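Local structure of sensor protein DivL (Caulobacter crescentus, 4Q20) at residues I59-L64 and V79-A84; G105-E110 and G153-Q158; L239-E242 and G246-F249. The protein is a membrane-bound sensor kinase of a two-component system that phosphorylates the regulator CtrA and is required for cell division and growth. One frame throughout, in Å; residues are numbered along the deposited sequence.

Contact 1. Residues I59-L64 and V79-A84; sequences IGYSEL and VAAVRA
In the antiparallel helical hairpin of the HisKA domain, Tyr61 on helix 26-66 meets Ala81 and Val82 on helix 73-103. The axes of 59-64 and 79-84 approach to 8.6 Å and their directions differ by 149°, so these two segments run roughly antiparallel, well off strict alignment. The principle illustrated is that a small residue on one helix makes a seat for a ring on the other. Ala81 CB stands over one face of the Tyr61 ring, 3.7 Å from its centroid, in a CH-pi contact. It is displaced from the middle of the face, with Tyr61 CD2 the ring atom nearest to Ala81 CB at 3.6 Å. In Tyr61, chi1 of -77° sends the ring toward 79-84, and chi2 of -69° turns its face to the methyl group.

Such hairpins pair in histidine kinases to form a four-helix bundle, and the second subunit reaches this level too: its Ser62 packs on Val82, and its Glu66 makes a salt bridge with Arg83. The autophosphorylated Tyr49, unmodified here, sits twelve residues before Tyr61 on the same helix.

Val82 works through a single branch. Val82 CG2 lies 3.6 Å from Tyr61 CB and equally far from the backbone N of Ser62, so the methyl group presses on the helix turn as well as on the side chain. The buried Ser62 satisfies its OG by bonding back to the carbonyl O of Ile58, one turn earlier.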
ATOM      1  N   ILE A  59       8.901  -6.586   6.375  1.00 66.47           N
ATOM      2  CA  ILE A  59      10.317  -6.725   6.018  1.00 66.08           C
ATOM      3  C   ILE A  59      11.076  -7.343   7.187  1.00 71.55           C
ATOM      4  O   ILE A  59      11.701  -8.383   6.992  1.00 74.64           O
ATOM      5  CB  ILE A  59      10.957  -5.378   5.539  1.00 68.67           C
ATOM      6  CG1 ILE A  59      10.343  -4.859   4.204  1.00 68.56           C
ATOM      7  CG2 ILE A  59      12.482  -5.459   5.436  1.00 67.78           C
ATOM      8  CD1 ILE A  59      10.299  -5.871   2.946  1.00 75.02           C
ATOM      9  N   GLY A  60      10.987  -6.728   8.371  1.00 66.96           N
ATOM     10  CA  GLY A  60      11.683  -7.143   9.589  1.00 67.58           C
ATOM     11  C   GLY A  60      11.477  -8.597   9.953  1.00 71.85           C
ATOM     12  O   GLY A  60      12.435  -9.349  10.092  1.00 74.14           O
ATOM     13  N   TYR A  61      10.223  -9.032  10.031  1.00 68.22           N
ATOM     14  CA  TYR A  61       9.904 -10.417  10.371  1.00 68.70           C
ATOM     15  C   TYR A  61      10.138 -11.428   9.234  1.00 69.79           C
ATOM     16  O   TYR A  61      10.543 -12.547   9.549  1.00 70.31           O
ATOM     17  CB  TYR A  61       8.492 -10.534  10.886  1.00 69.12           C
ATOM     18  CG  TYR A  61       8.351 -10.065  12.314  1.00 72.79           C
ATOM     19  CD1 TYR A  61       8.925 -10.779  13.363  1.00 76.37           C
ATOM     20  CD2 TYR A  61       7.661  -8.897  12.619  1.00 72.80           C
ATOM     21  CE1 TYR A  61       8.793 -10.358  14.678  1.00 76.49           C
ATOM     22  CE2 TYR A  61       7.536  -8.457  13.933  1.00 74.54           C
ATOM     23  CZ  TYR A  61       8.090  -9.204  14.961  1.00 81.88           C
ATOM     24  OH  TYR A  61       7.982  -8.822  16.273  1.00 83.59           O
ATOM     25  N   SER A  62       9.906 -11.069   7.944  1.00 65.45           N
ATOM     26  CA  SER A  62      10.197 -12.025   6.834  1.00 66.69           C
ATOM     27  C   SER A  62      11.720 -12.279   6.725  1.00 75.11           C
ATOM     28  O   SER A  62      12.104 -13.415   6.441  1.00 76.72           O
ATOM     29  CB  SER A  62       9.604 -11.581   5.492  1.00 66.97           C
ATOM     30  OG  SER A  62      10.114 -10.324   5.070  1.00 79.00           O
ATOM     31  N   GLU A  63      12.579 -11.254   7.020  1.00 73.65           N
ATOM     32  CA  GLU A  63      14.041 -11.400   7.006  1.00 77.31           C
ATOM     33  C   GLU A  63      14.492 -12.401   8.095  1.00 87.54           C
ATOM     34  O   GLU A  63      15.441 -13.157   7.868  1.00 89.68           O
ATOM     35  CB  GLU A  63      14.761 -10.042   7.161  1.00 78.66           C
ATOM     36  CG  GLU A  63      14.745  -9.200   5.886  1.00 86.02           C
ATOM     37  CD  GLU A  63      15.480  -7.867   5.899  1.00110.71           C
ATOM     38  OE1 GLU A  63      15.837  -7.388   6.999  1.00 90.42           O
ATOM     39  OE2 GLU A  63      15.674  -7.283   4.805  1.00105.64           O
ATOM     40  N   LEU A  64      13.783 -12.432   9.251  1.00 85.89           N
ATOM     41  CA  LEU A  64      14.061 -13.367  10.340  1.00 88.84           C
ATOM     42  C   LEU A  64      13.712 -14.787   9.912  1.00 96.80           C
ATOM     43  O   LEU A  64      14.392 -15.735  10.315  1.00 99.73           O
ATOM     44  CB  LEU A  64      13.289 -12.996  11.618  1.00 88.93           C
ATOM     45  CG  LEU A  64      13.799 -11.826  12.490  1.00 94.65           C
ATOM     46  CD1 LEU A  64      12.968 -11.699  13.735  1.00 96.12           C
ATOM     47  CD2 LEU A  64      15.211 -12.036  12.939  1.00 97.66           C
ATOM     48  N   VAL A  79       5.967 -15.683  11.203  1.00 78.93           N
ATOM     49  CA  VAL A  79       4.987 -15.820  10.112  1.00 77.66           C
ATOM     50  C   VAL A  79       3.695 -15.057  10.476  1.00 77.70           C
ATOM     51  O   VAL A  79       3.218 -14.244   9.686  1.00 76.69           O
ATOM     52  CB  VAL A  79       4.664 -17.303   9.795  1.00 85.29           C
ATOM     53  CG1 VAL A  79       3.513 -17.398   8.806  1.00 84.54           C
ATOM     54  CG2 VAL A  79       5.866 -18.046   9.258  1.00 87.25           C
ATOM     55  N   ALA A  80       3.156 -15.319  11.679  1.00 71.42           N
ATOM     56  CA  ALA A  80       1.946 -14.707  12.195  1.00 68.47           C
ATOM     57  C   ALA A  80       2.069 -13.184  12.214  1.00 69.38           C
ATOM     58  O   ALA A  80       1.121 -12.488  11.846  1.00 67.32           O
ATOM     59  CB  ALA A  80       1.663 -15.237  13.584  1.00 71.41           C
ATOM     60  N   ALA A  81       3.255 -12.665  12.567  1.00 65.33           N
ATOM     61  CA  ALA A  81       3.478 -11.218  12.591  1.00 61.98           C
ATOM     62  C   ALA A  81       3.499 -10.676  11.166  1.00 67.06           C
ATOM     63  O   ALA A  81       2.857  -9.661  10.921  1.00 68.69           O
ATOM     64  CB  ALA A  81       4.735 -10.870  13.353  1.00 62.73           C
ATOM     65  N   VAL A  82       4.087 -11.408  10.216  1.00 65.54           N
ATOM     66  CA  VAL A  82       4.078 -11.063   8.783  1.00 65.59           C
ATOM     67  C   VAL A  82       2.629 -11.043   8.235  1.00 67.96           C
ATOM     68  O   VAL A  82       2.231 -10.074   7.600  1.00 67.23           O
ATOM     69  CB  VAL A  82       4.964 -12.026   7.921  1.00 70.48           C
ATOM     70  CG1 VAL A  82       4.756 -11.792   6.424  1.00 68.83           C
ATOM     71  CG2 VAL A  82       6.426 -11.910   8.279  1.00 70.24           C
ATOM     72  N   ARG A  83       1.874 -12.109   8.466  1.00 64.51           N
ATOM     73  CA  ARG A  83       0.482 -12.241   8.022  1.00 63.95           C
ATOM     74  C   ARG A  83      -0.418 -11.121   8.619  1.00 66.81           C
ATOM     75  O   ARG A  83      -1.188 -10.530   7.868  1.00 67.51           O
ATOM     76  CB  ARG A  83      -0.061 -13.647   8.372  1.00 64.67           C
ATOM     77  CG  ARG A  83      -1.423 -13.983   7.758  1.00 72.46           C
ATOM     78  CD  ARG A  83      -2.241 -14.993   8.573  1.00 76.90           C
ATOM     79  NE  ARG A  83      -1.995 -14.885  10.015  1.00 95.48           N
ATOM     80  CZ  ARG A  83      -2.592 -14.017  10.830  1.00115.15           C
ATOM     81  NH1 ARG A  83      -3.522 -13.188  10.365  1.00101.95           N
ATOM     82  NH2 ARG A  83      -2.247 -13.959  12.114  1.00100.22           N
ATOM     83  N   ALA A  84      -0.305 -10.815   9.929  1.00 61.53           N
ATOM     84  CA  ALA A  84      -1.085  -9.751  10.584  1.00 59.21           C
ATOM     85  C   ALA A  84      -0.749  -8.366  10.010  1.00 62.86           C
ATOM     86  O   ALA A  84      -1.656  -7.593   9.729  1.00 65.60           O
ATOM     87  CB  ALA A  84      -0.851  -9.764  12.088  1.00 60.40           C
TER

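Contact 2. Residues G105-E110 and G153-Q158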
ATOM      1  N   GLY A 105     -20.454   9.163  -3.659  1.00 95.42           N
ATOM      2  CA  GLY A 105     -21.858   8.759  -3.601  1.00 96.21           C
ATOM      3  C   GLY A 105     -22.136   7.569  -4.500  1.00101.39           C
ATOM      4  O   GLY A 105     -23.269   7.380  -4.942  1.00103.43           O
ATOM      5  N   GLU A 106     -21.090   6.757  -4.765  1.00 97.31           N
ATOM      6  CA  GLU A 106     -21.113   5.581  -5.637  1.00 96.83           C
ATOM      7  C   GLU A 106     -21.307   4.262  -4.862  1.00 97.93           C
ATOM      8  O   GLU A 106     -21.253   3.192  -5.467  1.00 96.92           O
ATOM      9  CB  GLU A 106     -19.816   5.505  -6.454  1.00 97.82           C
ATOM     10  CG  GLU A 106     -19.654   6.583  -7.516  1.00114.88           C
ATOM     11  CD  GLU A 106     -18.264   6.694  -8.123  1.00141.47           C
ATOM     12  OE1 GLU A 106     -17.325   6.025  -7.627  1.00140.45           O
ATOM     13  OE2 GLU A 106     -18.110   7.492  -9.075  1.00137.52           O
ATOM     14  N   MET A 107     -21.531   4.315  -3.544  1.00 93.33           N
ATOM     15  CA  MET A 107     -21.757   3.069  -2.837  1.00 90.66           C
ATOM     16  C   MET A 107     -23.208   2.922  -2.471  1.00 99.15           C
ATOM     17  O   MET A 107     -23.715   3.634  -1.600  1.00100.20           O
ATOM     18  CB  MET A 107     -20.886   2.899  -1.601  1.00 89.69           C
ATOM     19  CG  MET A 107     -20.965   1.492  -1.066  1.00 90.90           C
ATOM     20  SD  MET A 107     -20.021   1.207   0.412  1.00 92.29           S
ATOM     21  CE  MET A 107     -18.322   1.354  -0.224  1.00 86.69           C
ATOM     22  N   ALA A 108     -23.872   1.986  -3.156  1.00 98.21           N
ATOM     23  CA  ALA A 108     -25.261   1.625  -2.934  1.00100.68           C
ATOM     24  C   ALA A 108     -25.290   0.261  -2.266  1.00104.19           C
ATOM     25  O   ALA A 108     -24.549  -0.646  -2.675  1.00102.07           O
ATOM     26  CB  ALA A 108     -26.026   1.613  -4.249  1.00104.26           C
ATOM     27  N   LEU A 109     -26.086   0.138  -1.194  1.00101.09           N
ATOM     28  CA  LEU A 109     -26.190  -1.110  -0.441  1.00101.01           C
ATOM     29  C   LEU A 109     -27.134  -2.105  -1.127  1.00109.84           C
ATOM     30  O   LEU A 109     -28.115  -1.707  -1.760  1.00112.41           O
ATOM     31  CB  LEU A 109     -26.653  -0.873   1.022  1.00 98.02           C
ATOM     32  CG  LEU A 109     -25.954   0.192   1.872  1.00 98.00           C
ATOM     33  CD1 LEU A 109     -26.634   0.321   3.219  1.00 97.00           C
ATOM     34  CD2 LEU A 109     -24.472  -0.111   2.070  1.00 97.26           C
ATOM     35  N   GLU A 110     -26.821  -3.401  -0.986  1.00107.87           N
ATOM     36  CA  GLU A 110     -27.596  -4.544  -1.460  1.00112.60           C
ATOM     37  C   GLU A 110     -28.374  -5.110  -0.262  1.00114.69           C
ATOM     38  O   GLU A 110     -27.880  -6.022   0.409  1.00113.60           O
ATOM     39  CB  GLU A 110     -26.653  -5.601  -2.059  1.00116.66           C
ATOM     40  CG  GLU A 110     -25.941  -5.206  -3.338  1.00133.48           C
ATOM     41  CD  GLU A 110     -25.105  -6.339  -3.900  1.00165.50           C
ATOM     42  OE1 GLU A 110     -25.582  -7.007  -4.846  1.00160.23           O
ATOM     43  OE2 GLU A 110     -24.009  -6.606  -3.356  1.00164.00           O
ATOM     44  N   GLY A 153     -24.985  -7.517   3.887  1.00 97.13           N
ATOM     45  CA  GLY A 153     -24.141  -8.498   4.565  1.00 96.73           C
ATOM     46  C   GLY A 153     -22.657  -8.211   4.520  1.00 96.82           C
ATOM     47  O   GLY A 153     -21.968  -8.305   5.544  1.00 94.97           O
ATOM     48  N   LYS A 154     -22.162  -7.855   3.329  1.00 91.42           N
ATOM     49  CA  LYS A 154     -20.758  -7.547   3.111  1.00 88.90           C
ATOM     50  C   LYS A 154     -20.351  -6.336   3.922  1.00 89.48           C
ATOM     51  O   LYS A 154     -19.337  -6.377   4.611  1.00 88.68           O
ATOM     52  CB  LYS A 154     -20.470  -7.313   1.610  1.00 92.65           C
ATOM     53  CG  LYS A 154     -18.980  -7.211   1.315  1.00 99.05           C
ATOM     54  CD  LYS A 154     -18.648  -6.394   0.089  1.00103.27           C
ATOM     55  CE  LYS A 154     -17.151  -6.337  -0.107  1.00 99.35           C
ATOM     56  NZ  LYS A 154     -16.772  -5.620  -1.349  1.00101.47           N
ATOM     57  N   ARG A 155     -21.152  -5.268   3.854  1.00 84.97           N
ATOM     58  CA  ARG A 155     -20.848  -4.012   4.517  1.00 82.20           C
ATOM     59  C   ARG A 155     -20.966  -4.124   6.020  1.00 85.23           C
ATOM     60  O   ARG A 155     -20.122  -3.559   6.713  1.00 82.52           O
ATOM     61  CB  ARG A 155     -21.696  -2.855   3.965  1.00 82.86           C
ATOM     62  CG  ARG A 155     -21.454  -2.585   2.461  1.00 87.33           C
ATOM     63  CD  ARG A 155     -19.981  -2.508   2.018  1.00 81.88           C
ATOM     64  NE  ARG A 155     -19.853  -2.431   0.549  1.00 88.01           N
ATOM     65  CZ  ARG A 155     -18.708  -2.243  -0.087  1.00105.65           C
ATOM     66  NH1 ARG A 155     -17.579  -2.110   0.593  1.00 93.07           N
ATOM     67  NH2 ARG A 155     -18.684  -2.150  -1.407  1.00105.78           N
ATOM     68  N   LEU A 156     -21.931  -4.916   6.526  1.00 84.44           N
ATOM     69  CA  LEU A 156     -22.066  -5.148   7.966  1.00 83.75           C
ATOM     70  C   LEU A 156     -20.926  -6.059   8.492  1.00 87.42           C
ATOM     71  O   LEU A 156     -20.438  -5.816   9.594  1.00 85.40           O
ATOM     72  CB  LEU A 156     -23.450  -5.696   8.338  1.00 86.01           C
ATOM     73  CG  LEU A 156     -24.618  -4.696   8.223  1.00 89.97           C
ATOM     74  CD1 LEU A 156     -25.950  -5.403   8.305  1.00 92.53           C
ATOM     75  CD2 LEU A 156     -24.525  -3.584   9.294  1.00 92.36           C
ATOM     76  N   ALA A 157     -20.442  -7.017   7.675  1.00 86.42           N
ATOM     77  CA  ALA A 157     -19.306  -7.893   8.026  1.00 87.53           C
ATOM     78  C   ALA A 157     -18.015  -7.085   8.125  1.00 89.79           C
ATOM     79  O   ALA A 157     -17.208  -7.280   9.036  1.00 90.68           O
ATOM     80  CB  ALA A 157     -19.146  -9.001   6.995  1.00 91.74           C
ATOM     81  N   GLN A 158     -17.851  -6.151   7.199  1.00 84.71           N
ATOM     82  CA  GLN A 158     -16.720  -5.235   7.127  1.00 82.46           C
ATOM     83  C   GLN A 158     -16.752  -4.271   8.340  1.00 84.06           C
ATOM     84  O   GLN A 158     -15.701  -3.999   8.928  1.00 83.97           O
ATOM     85  CB  GLN A 158     -16.785  -4.486   5.793  1.00 83.60           C
ATOM     86  CG  GLN A 158     -15.656  -3.509   5.535  1.00 95.41           C
ATOM     87  CD  GLN A 158     -15.689  -2.937   4.131  1.00112.24           C
ATOM     88  OE1 GLN A 158     -16.680  -3.040   3.375  1.00100.47           O
ATOM     89  NE2 GLN A 158     -14.579  -2.328   3.754  1.00104.68           N
TER
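The guanidinium of Arg155 carries the S-methyl end of Met107 on one face and the amine of Lys154 on the other. Met107 CE lies 3.6 Å from Arg155 CZ, and NZ of Lys154 stands 3.7 Å above the opposite side of the Arg155 plane; both are displaced toward the rim of the group. The sulfur follows its methyl group onto the plane, with Met107 SD 3.6 Å from Arg155 NE. Arg155 NH1 bonds to Gln158 OE1 at 3.1 Å. The N-H uses a lone pair in the carbonyl plane, but the oxygen is tilted 17° out of the guanidinium plane, so the bond helps to fix the rotation of the group although the acceptor lies off its plane. Gln158 is anchored in turn by its NE2, which bonds to Asp98 of helix 73-103.

The segment that follows helix 73-103 of the HisKA domain here packs on the start of helix 153-170 of the ATPase domain. Gly105 ends the first of these helices in a Schellman motif, and residues 105-110 lead on from it. Leu229 of helix 222-232 touches both Met107 and Arg155, enclosing the contact from the ATPase side.

In Arg155, chi1 of -62° places CG beside Leu109, with Arg155 CG 3.9 Å from Leu109 CD2, and the bend at chi2 (-47°) carries the guanidinium on to Met107. Asp152 joins the two backbones, taking the N-H of Glu110 on OD2 and that of Arg155 on OD1.

Contact 3. Residues L239-E242 and G246-F249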
ATOM      1  N   LEU A 239     -19.531   5.535  21.003  1.00 78.83           N
ATOM      2  CA  LEU A 239     -18.408   5.062  21.789  1.00 80.01           C
ATOM      3  C   LEU A 239     -18.661   5.355  23.267  1.00 86.28           C
ATOM      4  O   LEU A 239     -18.907   6.499  23.643  1.00 84.44           O
ATOM      5  CB  LEU A 239     -17.062   5.672  21.338  1.00 79.99           C
ATOM      6  CG  LEU A 239     -15.877   5.472  22.317  1.00 86.30           C
ATOM      7  CD1 LEU A 239     -15.480   3.974  22.462  1.00 84.93           C
ATOM      8  CD2 LEU A 239     -14.700   6.381  21.974  1.00 90.31           C
ATOM      9  N   GLU A 240     -18.607   4.300  24.086  1.00 87.87           N
ATOM     10  CA  GLU A 240     -18.697   4.374  25.542  1.00 91.75           C
ATOM     11  C   GLU A 240     -17.339   3.970  26.068  1.00 98.03           C
ATOM     12  O   GLU A 240     -16.926   2.827  25.863  1.00 95.06           O
ATOM     13  CB  GLU A 240     -19.825   3.499  26.105  1.00 94.33           C
ATOM     14  CG  GLU A 240     -20.339   4.032  27.439  1.00113.99           C
ATOM     15  CD  GLU A 240     -21.215   3.096  28.252  1.00151.04           C
ATOM     16  OE1 GLU A 240     -20.863   1.899  28.383  1.00155.59           O
ATOM     17  OE2 GLU A 240     -22.228   3.577  28.810  1.00151.76           O
ATOM     18  N   SER A 241     -16.596   4.929  26.647  1.00100.75           N
ATOM     19  CA  SER A 241     -15.246   4.637  27.109  1.00105.04           C
ATOM     20  C   SER A 241     -14.872   5.331  28.398  1.00119.91           C
ATOM     21  O   SER A 241     -15.387   6.394  28.733  1.00121.48           O
ATOM     22  CB  SER A 241     -14.218   5.005  26.044  1.00106.14           C
ATOM     23  OG  SER A 241     -12.918   4.597  26.443  1.00112.38           O
ATOM     24  N   GLU A 242     -13.920   4.713  29.094  1.00123.61           N
ATOM     25  CA  GLU A 242     -13.287   5.171  30.319  1.00129.61           C
ATOM     26  C   GLU A 242     -11.875   4.539  30.352  1.00141.38           C
ATOM     27  O   GLU A 242     -11.801   3.304  30.327  1.00141.02           O
ATOM     28  CB  GLU A 242     -14.133   4.811  31.555  1.00132.51           C
ATOM     29  CG  GLU A 242     -13.776   5.630  32.782  1.00145.91           C
ATOM     30  CD  GLU A 242     -12.507   5.204  33.499  1.00167.56           C
ATOM     31  OE1 GLU A 242     -12.529   4.147  34.169  1.00169.74           O
ATOM     32  OE2 GLU A 242     -11.484   5.916  33.375  1.00154.20           O
ATOM     33  N   GLY A 246     -12.156  -0.121  29.946  1.00116.93           N
ATOM     34  CA  GLY A 246     -12.235  -0.534  28.551  1.00111.09           C
ATOM     35  C   GLY A 246     -13.010   0.404  27.641  1.00106.99           C
ATOM     36  O   GLY A 246     -13.091   1.604  27.897  1.00106.20           O
ATOM     37  N   SER A 247     -13.586  -0.145  26.568  1.00 98.59           N
ATOM     38  CA  SER A 247     -14.334   0.604  25.546  1.00 93.69           C
ATOM     39  C   SER A 247     -15.457  -0.225  24.945  1.00 90.23           C
ATOM     40  O   SER A 247     -15.336  -1.441  24.823  1.00 89.39           O
ATOM     41  CB  SER A 247     -13.404   1.031  24.403  1.00 98.42           C
ATOM     42  OG  SER A 247     -12.243   1.736  24.823  1.00117.12           O
ATOM     43  N   THR A 248     -16.527   0.436  24.513  1.00 83.05           N
ATOM     44  CA  THR A 248     -17.634  -0.217  23.820  1.00 80.63           C
ATOM     45  C   THR A 248     -18.031   0.634  22.648  1.00 80.50           C
ATOM     46  O   THR A 248     -18.280   1.827  22.819  1.00 79.14           O
ATOM     47  CB  THR A 248     -18.841  -0.499  24.738  1.00 83.15           C
ATOM     48  OG1 THR A 248     -18.366  -1.016  25.976  1.00 97.01           O
ATOM     49  CG2 THR A 248     -19.856  -1.480  24.110  1.00 73.30           C
ATOM     50  N   PHE A 249     -18.100   0.009  21.468  1.00 75.32           N
ATOM     51  CA  PHE A 249     -18.552   0.607  20.218  1.00 72.78           C
ATOM     52  C   PHE A 249     -19.893  -0.020  19.885  1.00 78.06           C
ATOM     53  O   PHE A 249     -19.997  -1.242  19.780  1.00 78.97           O
ATOM     54  CB  PHE A 249     -17.531   0.384  19.083  1.00 73.69           C
ATOM     55  CG  PHE A 249     -16.339   1.313  19.125  1.00 75.71           C
ATOM     56  CD1 PHE A 249     -15.202   0.980  19.855  1.00 80.06           C
ATOM     57  CD2 PHE A 249     -16.362   2.537  18.453  1.00 77.49           C
ATOM     58  CE1 PHE A 249     -14.101   1.849  19.909  1.00 82.08           C
ATOM     59  CE2 PHE A 249     -15.259   3.405  18.504  1.00 81.09           C
ATOM     60  CZ  PHE A 249     -14.131   3.051  19.221  1.00 80.96           C
TER
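Leu239 lies within a beta hairpin at one border of the mixed sheet of the ATPase domain, the Bergerat fold of the GHKL family, facing Phe249 across a non-hydrogen-bonded pair. Leu239 CD1 sits over one face of the Phe249 ring, 3.8 Å from the centroid, in a CH-pi contact. Its chi1 of 167° and chi2 of 65° together bring CD1 across to the partner strand, where Leu239 CD1 also lies 4.1 Å from Ser247 CB. The main chain adds a CA-H...O contact, Leu239 CA standing 3.4 Å from Thr248 O. Helix 153-170 covers the same face of the sheet, with Leu163 and Asn166 against Phe249.

Glu240 follows as the hydrogen-bonded partner of Thr248. The bond from Glu240 N to Thr248 O is 2.8 Å long and almost straight; its return, from Thr248 N to Glu240 O, is equally short at 2.8 Å but more bent, at 148°. Both side chains project from the sheet face opposite Leu239 and Phe249.

Ser241 returns to the face of Leu239 and Phe249 and pairs with Ser247. Its OG is held chiefly from outside the hairpin, by the backbone N of Val199, and Ser241 OG gives a second, weak bond of 3.3 Å to Gly246 O.

Glu242 leaves the strand as the chain enters the turn, which Gly246 closes with a positive phi that favours glycine. The ladder frays here: Glu242 N reaches Gly246 O through a weak bond of 3.4 Å, so that this one carbonyl oxygen receives weak bonds from both Ser241 OG and Glu242 N.

The three contacts follow one another along the chain, each closing before the next opens, and trace the two-domain plan of a histidine kinase. Contact 1 joins the paired helices 26-66 and 73-103 of the HisKA domain. Contact 2 takes up the chain just beyond the far end of helix 73-103, where the linker packs on helix 153-170, and contact 3 lies at the border of the ATPase sheet. Centre to centre, contact 1 is about 32 Å from contact 2 and 31 Å from contact 3; contacts 2 and 3 are 25 Å apart. None touches another, but helix 153-170 supplies one side of contact 2 and packs on strand 247-254 of contact 3.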